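Side-chain contacts in cellobiose 2-epimerase (Caldibacillus thermoamylovorans, PDB 5ZHB), which catalyses epimerization at C2 of the reducing-end sugar of cellobiose, giving 4-O-beta-D-glucosyl-D-mannose: residues Y32-V35 and V41-D44; K22-D25 and G30-G33; I50-Q55 and R80-Y85; W352-E357 and K364-G369. All coordinates share one frame; numbering follows the deposited sequence.

Contact 1 (Y32-V35 and V41-D44)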
loop_
_atom_site.group_PDB
_atom_site.type_symbol
_atom_site.label_atom_id
_atom_site.label_comp_id
_atom_site.label_asym_id
_atom_site.label_seq_id
_atom_site.Cartn_x
_atom_site.Cartn_y
_atom_site.Cartn_z
ATOM N N TYR A 32 1.495 -17.266 8.778
ATOM C CA TYR A 32 2.013 -18.203 7.796
ATOM C C TYR A 32 2.212 -17.471 6.461
ATOM O O TYR A 32 1.390 -16.640 6.067
ATOM C CB TYR A 32 1.101 -19.416 7.596
ATOM C CG TYR A 32 0.788 -20.211 8.863
ATOM C CD1 TYR A 32 1.798 -20.686 9.688
ATOM C CD2 TYR A 32 -0.528 -20.459 9.247
ATOM C CE1 TYR A 32 1.517 -21.427 10.823
ATOM C CE2 TYR A 32 -0.829 -21.175 10.400
ATOM C CZ TYR A 32 0.203 -21.670 11.180
ATOM O OH TYR A 32 -0.048 -22.380 12.314
ATOM N N GLY A 33 3.285 -17.830 5.755
ATOM C CA GLY A 33 3.856 -16.967 4.733
ATOM C C GLY A 33 3.228 -17.123 3.353
ATOM O O GLY A 33 3.466 -16.290 2.489
ATOM N N LEU A 34 2.440 -18.187 3.131
ATOM C CA LEU A 34 1.905 -18.504 1.809
ATOM C C LEU A 34 0.622 -19.325 1.954
ATOM O O LEU A 34 0.609 -20.301 2.715
ATOM C CB LEU A 34 2.898 -19.306 0.976
ATOM C CG LEU A 34 2.568 -19.519 -0.508
ATOM C CD1 LEU A 34 2.642 -18.209 -1.266
ATOM C CD2 LEU A 34 3.539 -20.521 -1.121
ATOM N N VAL A 35 -0.424 -18.892 1.223
ATOM C CA VAL A 35 -1.574 -19.701 0.893
ATOM C C VAL A 35 -1.682 -19.702 -0.625
ATOM O O VAL A 35 -1.884 -18.651 -1.216
ATOM C CB VAL A 35 -2.851 -19.152 1.535
ATOM C CG1 VAL A 35 -4.050 -20.001 1.144
ATOM C CG2 VAL A 35 -2.726 -18.999 3.044
ATOM N N VAL A 41 -2.083 -24.137 2.906
ATOM C CA VAL A 41 -1.332 -23.242 3.762
ATOM C C VAL A 41 0.072 -23.813 3.953
ATOM O O VAL A 41 0.213 -24.929 4.465
ATOM C CB VAL A 41 -2.032 -23.088 5.116
ATOM C CG1 VAL A 41 -1.218 -22.207 6.042
ATOM C CG2 VAL A 41 -3.476 -22.620 5.011
ATOM N N HIS A 42 1.099 -23.078 3.501
ATOM C CA HIS A 42 2.491 -23.503 3.647
ATOM C C HIS A 42 3.076 -22.891 4.917
ATOM O O HIS A 42 3.537 -21.738 4.917
ATOM C CB HIS A 42 3.318 -23.112 2.422
ATOM C CG HIS A 42 2.824 -23.701 1.161
ATOM N ND1 HIS A 42 3.493 -24.715 0.522
ATOM C CD2 HIS A 42 1.708 -23.484 0.449
ATOM C CE1 HIS A 42 2.808 -25.082 -0.557
ATOM N NE2 HIS A 42 1.724 -24.334 -0.631
ATOM N N LYS A 43 3.052 -23.662 6.014
ATOM C CA LYS A 43 3.407 -23.137 7.325
ATOM C C LYS A 43 4.895 -22.832 7.449
ATOM O O LYS A 43 5.290 -22.041 8.327
ATOM C CB LYS A 43 2.938 -24.041 8.471
ATOM C CG LYS A 43 1.432 -24.158 8.575
ATOM C CD LYS A 43 0.972 -25.082 9.692
ATOM C CE LYS A 43 -0.525 -25.196 9.743
ATOM N NZ LYS A 43 -0.881 -26.184 10.761
ATOM N N ASP A 44 5.687 -23.432 6.559
ATOM C CA ASP A 44 7.131 -23.264 6.546
ATOM C C ASP A 44 7.571 -22.256 5.472
ATOM O O ASP A 44 8.755 -22.142 5.191
ATOM C CB ASP A 44 7.824 -24.601 6.304
ATOM C CG ASP A 44 7.481 -25.279 4.979
ATOM O OD1 ASP A 44 6.481 -24.878 4.338
ATOM O OD2 ASP A 44 8.217 -26.189 4.568
HETATM O O HOH W 1 5.252 -19.436 7.188
#

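Contact 2 (K22-D25 and G30-G33)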
loop_
_atom_site.group_PDB
_atom_site.type_symbol
_atom_site.label_atom_id
_atom_site.label_comp_id
_atom_site.label_asym_id
_atom_site.label_seq_id
_atom_site.Cartn_x
_atom_site.Cartn_y
_atom_site.Cartn_z
ATOM N N LYS A 22 -6.941 -16.844 10.783
ATOM C CA LYS A 22 -6.667 -18.265 10.671
ATOM C C LYS A 22 -5.214 -18.527 10.247
ATOM O O LYS A 22 -4.789 -19.683 10.190
ATOM C CB LYS A 22 -7.652 -18.938 9.700
ATOM C CG LYS A 22 -9.072 -19.197 10.224
ATOM C CD LYS A 22 -10.074 -19.794 9.227
ATOM C CE LYS A 22 -10.851 -18.764 8.419
ATOM N NZ LYS A 22 -11.085 -19.066 6.993
ATOM N N LEU A 23 -4.445 -17.484 9.896
ATOM C CA LEU A 23 -3.041 -17.683 9.543
ATOM C C LEU A 23 -2.111 -17.345 10.714
ATOM O O LEU A 23 -0.887 -17.263 10.529
ATOM C CB LEU A 23 -2.700 -16.836 8.308
ATOM C CG LEU A 23 -3.495 -17.119 7.030
ATOM C CD1 LEU A 23 -2.931 -16.255 5.897
ATOM C CD2 LEU A 23 -3.509 -18.622 6.628
ATOM N N LYS A 24 -2.671 -17.034 11.893
ATOM C CA LYS A 24 -1.863 -16.681 13.055
ATOM C C LYS A 24 -0.966 -17.873 13.397
ATOM O O LYS A 24 -1.450 -19.002 13.473
ATOM C CB LYS A 24 -2.748 -16.298 14.251
ATOM C CG LYS A 24 -2.030 -15.732 15.439
ATOM C CD LYS A 24 -2.951 -14.958 16.357
ATOM C CE LYS A 24 -2.337 -14.606 17.658
ATOM N NZ LYS A 24 -2.204 -15.785 18.522
ATOM N N ASP A 25 0.337 -17.599 13.511
ATOM C CA ASP A 25 1.356 -18.609 13.714
ATOM C C ASP A 25 1.869 -18.456 15.143
ATOM O O ASP A 25 2.745 -17.621 15.411
ATOM C CB ASP A 25 2.471 -18.495 12.685
ATOM C CG ASP A 25 3.550 -19.568 12.813
ATOM O OD1 ASP A 25 3.499 -20.326 13.822
ATOM O OD2 ASP A 25 4.385 -19.676 11.891
ATOM N N GLY A 30 4.197 -14.290 14.024
ATOM C CA GLY A 30 3.578 -13.691 12.845
ATOM C C GLY A 30 2.497 -14.572 12.232
ATOM O O GLY A 30 1.755 -15.247 12.946
ATOM N N TYR A 31 2.451 -14.563 10.887
ATOM C CA TYR A 31 1.440 -15.225 10.087
ATOM C C TYR A 31 2.109 -16.104 9.046
ATOM O O TYR A 31 3.171 -15.750 8.514
ATOM C CB TYR A 31 0.535 -14.147 9.465
ATOM C CG TYR A 31 -0.232 -13.397 10.532
ATOM C CD1 TYR A 31 0.392 -12.417 11.290
ATOM C CD2 TYR A 31 -1.548 -13.717 10.815
ATOM C CE1 TYR A 31 -0.274 -11.772 12.310
ATOM C CE2 TYR A 31 -2.229 -13.076 11.837
ATOM C CZ TYR A 31 -1.585 -12.115 12.597
ATOM O OH TYR A 31 -2.243 -11.452 13.592
ATOM N N TYR A 32 1.495 -17.266 8.778
ATOM C CA TYR A 32 2.013 -18.203 7.796
ATOM C C TYR A 32 2.212 -17.471 6.461
ATOM O O TYR A 32 1.390 -16.640 6.067
ATOM C CB TYR A 32 1.101 -19.416 7.596
ATOM C CG TYR A 32 0.788 -20.211 8.863
ATOM C CD1 TYR A 32 1.798 -20.686 9.688
ATOM C CD2 TYR A 32 -0.528 -20.459 9.247
ATOM C CE1 TYR A 32 1.517 -21.427 10.823
ATOM C CE2 TYR A 32 -0.829 -21.175 10.400
ATOM C CZ TYR A 32 0.203 -21.670 11.180
ATOM O OH TYR A 32 -0.048 -22.380 12.314
ATOM N N GLY A 33 3.285 -17.830 5.755
ATOM C CA GLY A 33 3.856 -16.967 4.733
ATOM C C GLY A 33 3.228 -17.123 3.353
ATOM O O GLY A 33 3.466 -16.290 2.489
HETATM O O HOH W 2 2.108 -22.571 14.189
#

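Contact 3 (I50-Q55 and R80-Y85)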
loop_
_atom_site.group_PDB
_atom_site.type_symbol
_atom_site.label_atom_id
_atom_site.label_comp_id
_atom_site.label_asym_id
_atom_site.label_seq_id
_atom_site.Cartn_x
_atom_site.Cartn_y
_atom_site.Cartn_z
ATOM N N ILE A 50 7.635 -6.621 4.482
ATOM C CA ILE A 50 6.500 -5.778 4.122
ATOM C C ILE A 50 5.167 -6.450 4.473
ATOM O O ILE A 50 4.277 -5.780 5.005
ATOM C CB ILE A 50 6.579 -5.300 2.662
ATOM C CG1 ILE A 50 7.771 -4.340 2.516
ATOM C CG2 ILE A 50 5.262 -4.607 2.274
ATOM C CD1 ILE A 50 8.072 -3.892 1.105
ATOM N N ALA A 51 5.002 -7.732 4.142
ATOM C CA ALA A 51 3.777 -8.438 4.516
ATOM C C ALA A 51 3.509 -8.274 6.016
ATOM O O ALA A 51 2.366 -8.054 6.430
ATOM C CB ALA A 51 3.846 -9.884 4.086
ATOM N N THR A 52 4.554 -8.362 6.844
ATOM C CA THR A 52 4.375 -8.305 8.294
ATOM C C THR A 52 3.928 -6.903 8.721
ATOM O O THR A 52 3.056 -6.761 9.586
ATOM C CB THR A 52 5.661 -8.741 9.024
ATOM O OG1 THR A 52 6.034 -10.077 8.699
ATOM C CG2 THR A 52 5.495 -8.691 10.525
ATOM N N CYS A 53 4.570 -5.864 8.170
ATOM C CA CYS A 53 4.103 -4.505 8.361
ATOM C C CYS A 53 2.629 -4.375 7.982
ATOM O O CYS A 53 1.864 -3.739 8.698
ATOM C CB CYS A 53 4.875 -3.497 7.525
ATOM S SG CYS A 53 6.635 -3.412 7.926
ATOM N N ARG A 54 2.244 -4.934 6.831
ATOM C CA ARG A 54 0.894 -4.713 6.347
ATOM C C ARG A 54 -0.117 -5.397 7.265
ATOM O O ARG A 54 -1.188 -4.846 7.522
ATOM C CB ARG A 54 0.781 -5.169 4.890
ATOM C CG ARG A 54 1.459 -4.160 3.965
ATOM C CD ARG A 54 1.490 -4.760 2.572
ATOM N NE ARG A 54 2.014 -3.735 1.662
ATOM C CZ ARG A 54 2.077 -3.947 0.361
ATOM N NH1 ARG A 54 1.745 -5.131 -0.145
ATOM N NH2 ARG A 54 2.445 -2.962 -0.429
ATOM N N GLN A 55 0.219 -6.603 7.721
ATOM C CA GLN A 55 -0.595 -7.316 8.700
ATOM C C GLN A 55 -0.765 -6.473 9.971
ATOM O O GLN A 55 -1.887 -6.323 10.457
ATOM C CB GLN A 55 0.008 -8.685 8.995
ATOM C CG GLN A 55 -0.029 -9.640 7.827
ATOM C CD GLN A 55 1.081 -10.664 7.923
ATOM O OE1 GLN A 55 1.888 -10.624 8.860
ATOM N NE2 GLN A 55 1.150 -11.556 6.941
ATOM N N ARG A 80 5.011 -8.021 17.688
ATOM C CA ARG A 80 6.038 -8.899 18.237
ATOM C C ARG A 80 6.927 -9.491 17.150
ATOM O O ARG A 80 8.138 -9.413 17.232
ATOM C CB ARG A 80 5.431 -10.049 19.053
ATOM C CG ARG A 80 4.819 -9.568 20.361
ATOM C CD ARG A 80 4.472 -10.749 21.261
ATOM N NE ARG A 80 3.251 -11.483 20.910
ATOM C CZ ARG A 80 2.001 -11.146 21.225
ATOM N NH1 ARG A 80 1.744 -10.112 22.020
ATOM N NH2 ARG A 80 0.999 -11.866 20.751
ATOM N N PHE A 81 6.333 -10.077 16.122
ATOM C CA PHE A 81 7.127 -10.674 15.066
ATOM C C PHE A 81 7.954 -9.628 14.318
ATOM O O PHE A 81 9.086 -9.904 13.902
ATOM C CB PHE A 81 6.213 -11.397 14.069
ATOM C CG PHE A 81 7.023 -12.306 13.163
ATOM C CD1 PHE A 81 7.643 -13.432 13.685
ATOM C CD2 PHE A 81 7.163 -12.053 11.788
ATOM C CE1 PHE A 81 8.332 -14.304 12.851
ATOM C CE2 PHE A 81 7.912 -12.887 10.983
ATOM C CZ PHE A 81 8.475 -14.027 11.505
ATOM N N LEU A 82 7.342 -8.467 14.067
ATOM C CA LEU A 82 8.012 -7.384 13.360
ATOM C C LEU A 82 9.243 -6.940 14.146
ATOM O O LEU A 82 10.313 -6.820 13.557
ATOM C CB LEU A 82 7.083 -6.204 13.080
ATOM C CG LEU A 82 7.704 -5.029 12.316
ATOM C CD1 LEU A 82 7.962 -5.442 10.865
ATOM C CD2 LEU A 82 6.848 -3.778 12.395
ATOM N N THR A 83 9.093 -6.648 15.453
ATOM C CA THR A 83 10.189 -6.047 16.207
ATOM C C THR A 83 11.222 -7.096 16.634
ATOM O O THR A 83 12.393 -6.756 16.778
ATOM C CB THR A 83 9.661 -5.236 17.392
ATOM O OG1 THR A 83 8.726 -6.051 18.076
ATOM C CG2 THR A 83 8.960 -3.967 16.943
ATOM N N GLU A 84 10.801 -8.362 16.793
ATOM C CA GLU A 84 11.678 -9.419 17.293
ATOM C C GLU A 84 12.527 -10.049 16.186
ATOM O O GLU A 84 13.723 -10.226 16.389
ATOM C CB GLU A 84 10.841 -10.463 18.029
ATOM C CG GLU A 84 10.382 -9.924 19.378
ATOM C CD GLU A 84 9.365 -10.798 20.072
ATOM O OE1 GLU A 84 9.183 -11.950 19.621
ATOM O OE2 GLU A 84 8.699 -10.285 21.003
ATOM N N TYR A 85 11.934 -10.306 15.001
ATOM C CA TYR A 85 12.609 -11.004 13.916
ATOM C C TYR A 85 12.844 -10.140 12.665
ATOM O O TYR A 85 13.873 -10.300 12.015
ATOM C CB TYR A 85 11.790 -12.256 13.611
ATOM C CG TYR A 85 11.776 -13.214 14.799
ATOM C CD1 TYR A 85 12.906 -13.961 15.141
ATOM C CD2 TYR A 85 10.651 -13.329 15.607
ATOM C CE1 TYR A 85 12.904 -14.790 16.251
ATOM C CE2 TYR A 85 10.629 -14.176 16.704
ATOM C CZ TYR A 85 11.766 -14.894 17.035
ATOM O OH TYR A 85 11.701 -15.706 18.141
#

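Contact 4 (W352-E357 and K364-G369)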
loop_
_atom_site.group_PDB
_atom_site.type_symbol
_atom_site.label_atom_id
_atom_site.label_comp_id
_atom_site.label_asym_id
_atom_site.label_seq_id
_atom_site.Cartn_x
_atom_site.Cartn_y
_atom_site.Cartn_z
ATOM N N TRP A 352 -9.923 -13.134 -1.110
ATOM C CA TRP A 352 -10.035 -12.545 -2.431
ATOM C C TRP A 352 -9.006 -13.193 -3.356
ATOM O O TRP A 352 -7.872 -13.502 -2.998
ATOM C CB TRP A 352 -9.825 -11.016 -2.363
ATOM C CG TRP A 352 -10.865 -10.217 -1.610
ATOM C CD1 TRP A 352 -11.664 -10.583 -0.572
ATOM C CD2 TRP A 352 -11.222 -8.844 -1.900
ATOM N NE1 TRP A 352 -12.484 -9.551 -0.193
ATOM C CE2 TRP A 352 -12.234 -8.466 -0.998
ATOM C CE3 TRP A 352 -10.795 -7.919 -2.855
ATOM C CZ2 TRP A 352 -12.805 -7.197 -1.006
ATOM C CZ3 TRP A 352 -11.363 -6.664 -2.863
ATOM C CH2 TRP A 352 -12.368 -6.317 -1.977
ATOM N N TYR A 353 -9.381 -13.335 -4.617
ATOM C CA TYR A 353 -8.398 -13.725 -5.609
ATOM C C TYR A 353 -7.403 -12.596 -5.876
ATOM O O TYR A 353 -7.714 -11.419 -5.706
ATOM C CB TYR A 353 -9.098 -14.046 -6.915
ATOM C CG TYR A 353 -10.123 -15.155 -6.840
ATOM C CD1 TYR A 353 -9.766 -16.454 -6.477
ATOM C CD2 TYR A 353 -11.427 -14.921 -7.268
ATOM C CE1 TYR A 353 -10.721 -17.464 -6.436
ATOM C CE2 TYR A 353 -12.377 -15.925 -7.251
ATOM C CZ TYR A 353 -12.012 -17.200 -6.874
ATOM O OH TYR A 353 -12.976 -18.152 -6.902
ATOM N N TRP A 354 -6.196 -12.980 -6.285
ATOM C CA TRP A 354 -5.169 -12.035 -6.657
ATOM C C TRP A 354 -5.669 -11.186 -7.824
ATOM O O TRP A 354 -5.568 -9.959 -7.824
ATOM C CB TRP A 354 -3.899 -12.806 -7.043
ATOM C CG TRP A 354 -2.743 -11.908 -7.408
ATOM C CD1 TRP A 354 -2.659 -11.121 -8.526
ATOM C CD2 TRP A 354 -1.500 -11.729 -6.710
ATOM N NE1 TRP A 354 -1.488 -10.420 -8.540
ATOM C CE2 TRP A 354 -0.737 -10.804 -7.462
ATOM C CE3 TRP A 354 -0.947 -12.281 -5.556
ATOM C CZ2 TRP A 354 0.542 -10.410 -7.087
ATOM C CZ3 TRP A 354 0.334 -11.925 -5.205
ATOM C CH2 TRP A 354 1.072 -11.007 -5.965
ATOM N N SER A 355 -6.179 -11.870 -8.853
ATOM C CA SER A 355 -6.643 -11.177 -10.044
ATOM C C SER A 355 -7.658 -12.029 -10.784
ATOM O O SER A 355 -7.818 -13.213 -10.474
ATOM C CB SER A 355 -5.471 -10.758 -10.924
ATOM O OG SER A 355 -4.679 -11.858 -11.340
ATOM N N VAL A 356 -8.341 -11.394 -11.737
ATOM C CA VAL A 356 -9.290 -12.046 -12.622
ATOM C C VAL A 356 -8.907 -11.735 -14.066
ATOM O O VAL A 356 -8.564 -10.604 -14.395
ATOM C CB VAL A 356 -10.742 -11.637 -12.330
ATOM C CG1 VAL A 356 -11.702 -12.335 -13.279
ATOM C CG2 VAL A 356 -11.104 -11.902 -10.878
ATOM N N GLU A 357 -8.908 -12.769 -14.910
ATOM C CA GLU A 357 -8.629 -12.614 -16.334
ATOM C C GLU A 357 -9.837 -11.997 -17.051
ATOM O O GLU A 357 -10.930 -11.909 -16.481
ATOM C CB GLU A 357 -8.306 -13.974 -16.952
ATOM C CG GLU A 357 -7.148 -14.724 -16.291
ATOM C CD GLU A 357 -5.827 -13.988 -16.311
ATOM O OE1 GLU A 357 -5.562 -13.372 -17.361
ATOM O OE2 GLU A 357 -5.079 -13.991 -15.306
ATOM N N LYS A 364 -4.611 -18.042 -11.378
ATOM C CA LYS A 364 -4.233 -19.107 -10.449
ATOM C C LYS A 364 -2.955 -18.726 -9.726
ATOM O O LYS A 364 -1.897 -19.288 -9.971
ATOM C CB LYS A 364 -4.090 -20.462 -11.150
ATOM C CG LYS A 364 -5.399 -20.988 -11.657
ATOM C CD LYS A 364 -5.266 -22.367 -12.292
ATOM C CE LYS A 364 -6.588 -23.012 -12.539
ATOM N NZ LYS A 364 -7.447 -22.120 -13.308
ATOM N N ARG A 365 -3.079 -17.719 -8.875
ATOM C CA ARG A 365 -1.984 -17.131 -8.140
ATOM C C ARG A 365 -2.347 -17.232 -6.674
ATOM O O ARG A 365 -3.527 -17.395 -6.364
ATOM C CB ARG A 365 -1.873 -15.631 -8.450
ATOM C CG ARG A 365 -1.252 -15.328 -9.800
ATOM C CD ARG A 365 -0.552 -13.999 -9.767
ATOM N NE ARG A 365 0.564 -14.078 -8.819
ATOM C CZ ARG A 365 1.506 -13.159 -8.742
ATOM N NH1 ARG A 365 1.526 -12.183 -9.635
ATOM N NH2 ARG A 365 2.428 -13.233 -7.793
ATOM N N GLU A 366 -1.350 -17.115 -5.811
ATOM C CA GLU A 366 -1.537 -17.269 -4.369
ATOM C C GLU A 366 -2.547 -16.251 -3.818
ATOM O O GLU A 366 -2.665 -15.124 -4.303
ATOM C CB GLU A 366 -0.195 -17.203 -3.658
ATOM C CG GLU A 366 0.421 -15.809 -3.541
ATOM C CD GLU A 366 1.316 -15.421 -4.699
ATOM O OE1 GLU A 366 1.170 -15.945 -5.822
ATOM O OE2 GLU A 366 2.237 -14.617 -4.443
ATOM N N ILE A 367 -3.231 -16.645 -2.740
ATOM C CA ILE A 367 -4.216 -15.829 -2.064
ATOM C C ILE A 367 -3.554 -15.035 -0.954
ATOM O O ILE A 367 -4.054 -14.002 -0.541
ATOM C CB ILE A 367 -5.343 -16.712 -1.472
ATOM C CG1 ILE A 367 -5.926 -17.603 -2.494
ATOM C CG2 ILE A 367 -6.418 -15.862 -0.801
ATOM C CD1 ILE A 367 -6.249 -16.917 -3.809
ATOM N N ALA A 368 -2.476 -15.570 -0.409
ATOM C CA ALA A 368 -1.747 -14.902 0.638
ATOM C C ALA A 368 -0.270 -15.215 0.459
ATOM O O ALA A 368 0.105 -16.364 0.200
ATOM C CB ALA A 368 -2.241 -15.330 1.996
ATOM N N GLY A 369 0.550 -14.179 0.639
ATOM C CA GLY A 369 1.982 -14.328 0.580
ATOM C C GLY A 369 2.701 -12.988 0.628
ATOM O O GLY A 369 2.095 -11.975 0.938
HETATM O O HOH W 3 -5.698 -15.784 -7.061
#

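Contact 1 (Y32-V35 and V41-D44)
A small beta hairpin on the protein surface, made of strands 34-35 and 41-42, brings Y32, L34 and V35 against K43, H42 and V41. V35 and V41 form an antiparallel non-hydrogen-bonded pair. Next to them the strands are joined by a direct bond from H42 N to L34 O, 2.9 Å long and fairly straight (162° at the hydrogen). Farther from the turn no direct bond follows; a single water bridges the backbones instead, accepting from G33 N at 2.9 Å and donating to K43 O at 2.8 Å.

The two sides of the hairpin differ in character. On one, L34 and H42 lie alongside each other, and CD2 of L34 sits above the imidazole near its rim, 4.1 Å from the ring centroid, a CH-pi contact. The rotation of this imidazole is further fixed by a hydrogen bond from H42 NE2 to D36 in the turn. On the other side V35 CG2 meets V41 CG2 at 4.2 Å, and V41 CG1 also approaches Y32 CD2 at 3.7 Å.

Beyond the paired strands, K43 runs fully extended along Y32, both side chains heading the same way. With its CG anti to the carbonyl carbon (chi1 -65°), the lysine lays its methylenes over one face of the phenol ring. CB and CG cover the CD1-CE1 side, while CD and CE follow the ring toward the hydroxyl. The CH-pi contact is made by K43 CG, which stands 3.7 Å from the Y32 ring centroid and only 16° off the normal.

Contact 2 (K22-D25 and G30-G33)
L23 and D25 meet Y32 and G30 through two backbone hydrogen bonds that flank the bridged pair K24 and Y31. In the first, L23 O accepts Y32 N at 3.0 Å. The same oxygen receives a CA-H...O contact from Y31 CA at 3.1 Å. In the second bond D25 N gives its hydrogen to G30 O over 2.8 Å; G30 O also has a weak bond from H77 NE2.

The carboxylate of D25 is buried but well supplied. OD1 takes a water at 2.7 Å, and that water reaches Y32 OH at 2.9 Å; N28 N donates to OD1 as well, while OD2 pairs with K47. CG of D25 lies anti to the backbone N (chi1 -178°), which carries the group across the phenol: D25 CG comes to 3.4 Å from Y32 CE1, the two planes 38° apart. The hydroxyl of Y31 is bound by Q74 of helix 69-86, and the amine of K24 by D26.

Both segments belong to the connection between helix 2-21 and strand 34-35, and the arrangement is that of a chain-reversing loop closed by an isolated beta bridge.

Contact 3 (I50-Q55 and R80-Y85)
T52 and C53 of helix 49-66 face F81 and L82 of helix 69-86 in a small, fully buried contact. The axes of the 50-55 and 80-85 segments run roughly antiparallel, 143° between their N-to-C directions, and approach to 9.7 Å. The backbones come nearest at T52 and L82.

Most of the packing is apolar. With chi1 at -60°, T52 sets its methyl anti to the backbone N and aims it into the other helix, where CG2 lies 3.9 Å from L82 CB and 4.0 Å from F81 CD2. L82 has CG anti to its own N (chi1 -179°), which sends the branched end across to C53: L82 CD1 touches C53 SG at 3.8 Å and T52 CG2 at 4.1 Å. C53 also packs on L94 and A120, and V86 adds to the cover around T52 and F81.

The polar-aromatic part is an edge approach. T52 OG1 stands in the plane of the F81 ring, 3.8 Å from CD2 of F81, and the two side chains are nearly perpendicular. The hydroxyl is not left to the ring for its bonding, because it donates to G48 O, the residue just ahead of the helix. On the ring of F81 one face is met near the rim by CB of Y85, from the same helix.

No hydrogen bond passes between the segments; the backbone bonds of 50-55 and 80-85 run within each helix, T83 O accepts from H89 NE2, and helix 69-86 widens into a pi-type turn at 82-85. Antiparallel packing of successive helices is what the (alpha/alpha)6-barrel fold of this epimerase family is made of.

Contact 4 (W352-E357 and K364-G369)
W354 and R365 are brought face to face by two torsions. The tryptophan has CG anti to its backbone N (chi1 -178°), which turns the indole toward 364-369, and R365 bends at chi3 (64°), folding its guanidinium down onto the ring. The planes are 17° apart. R365 CZ lies 3.5 Å from the centroid of the W354 six-membered ring, a cation-pi stack, while R365 CD covers the five-membered ring with a CH-pi contact at 3.7 Å from its centroid. The closest atoms are R365 NH2 and W354 CH2, at 3.2 Å.

E366 runs beside the indole and curls at chi2 so that OE2 comes 3.4 Å from W354 CZ3. Its other oxygen, OE1, lies at the guanidinium edge, in plane, in a long salt bridge of 3.6 Å to R365 NE. W306 meets W354 edge-to-face, helping to fix the indole.

The backbones are joined by a water, which accepts from W354 N at 3.0 Å and donates to R365 O at 2.8 Å. Farther along, I367 CG2 packs on W352 O at 3.5 Å, a carbonyl that also receives K372 NZ. The backbone oxygen of E366 is buried here without a partner in the model.

With an aromatic face below its charge and a carboxylate at its edge, the guanidinium of R365 is held flat, and its positive charge is probably favoured by both neighbours.

From the N terminus, contact 2 comes first and closes the short loop that follows helix 2-21. Its second segment runs straight into contact 1, which shares Y32 and G33 with it and closes the hairpin of strands 34-35 and 41-42; L23 packs on V35 and V41 of that hairpin. Contact 3 then joins two successive helices, with F81 touching G30 and Q55 touching Y31 of contact 2. Contact 4 closes a loop near the C terminus, and its bulge at I367 and A368 bonds to V35 of contact 1. No contact nests within or crosses another; together they link the loop after helix 2-21, the hairpin and helices 49-66 and 69-86 to the loop that precedes helix 375-387.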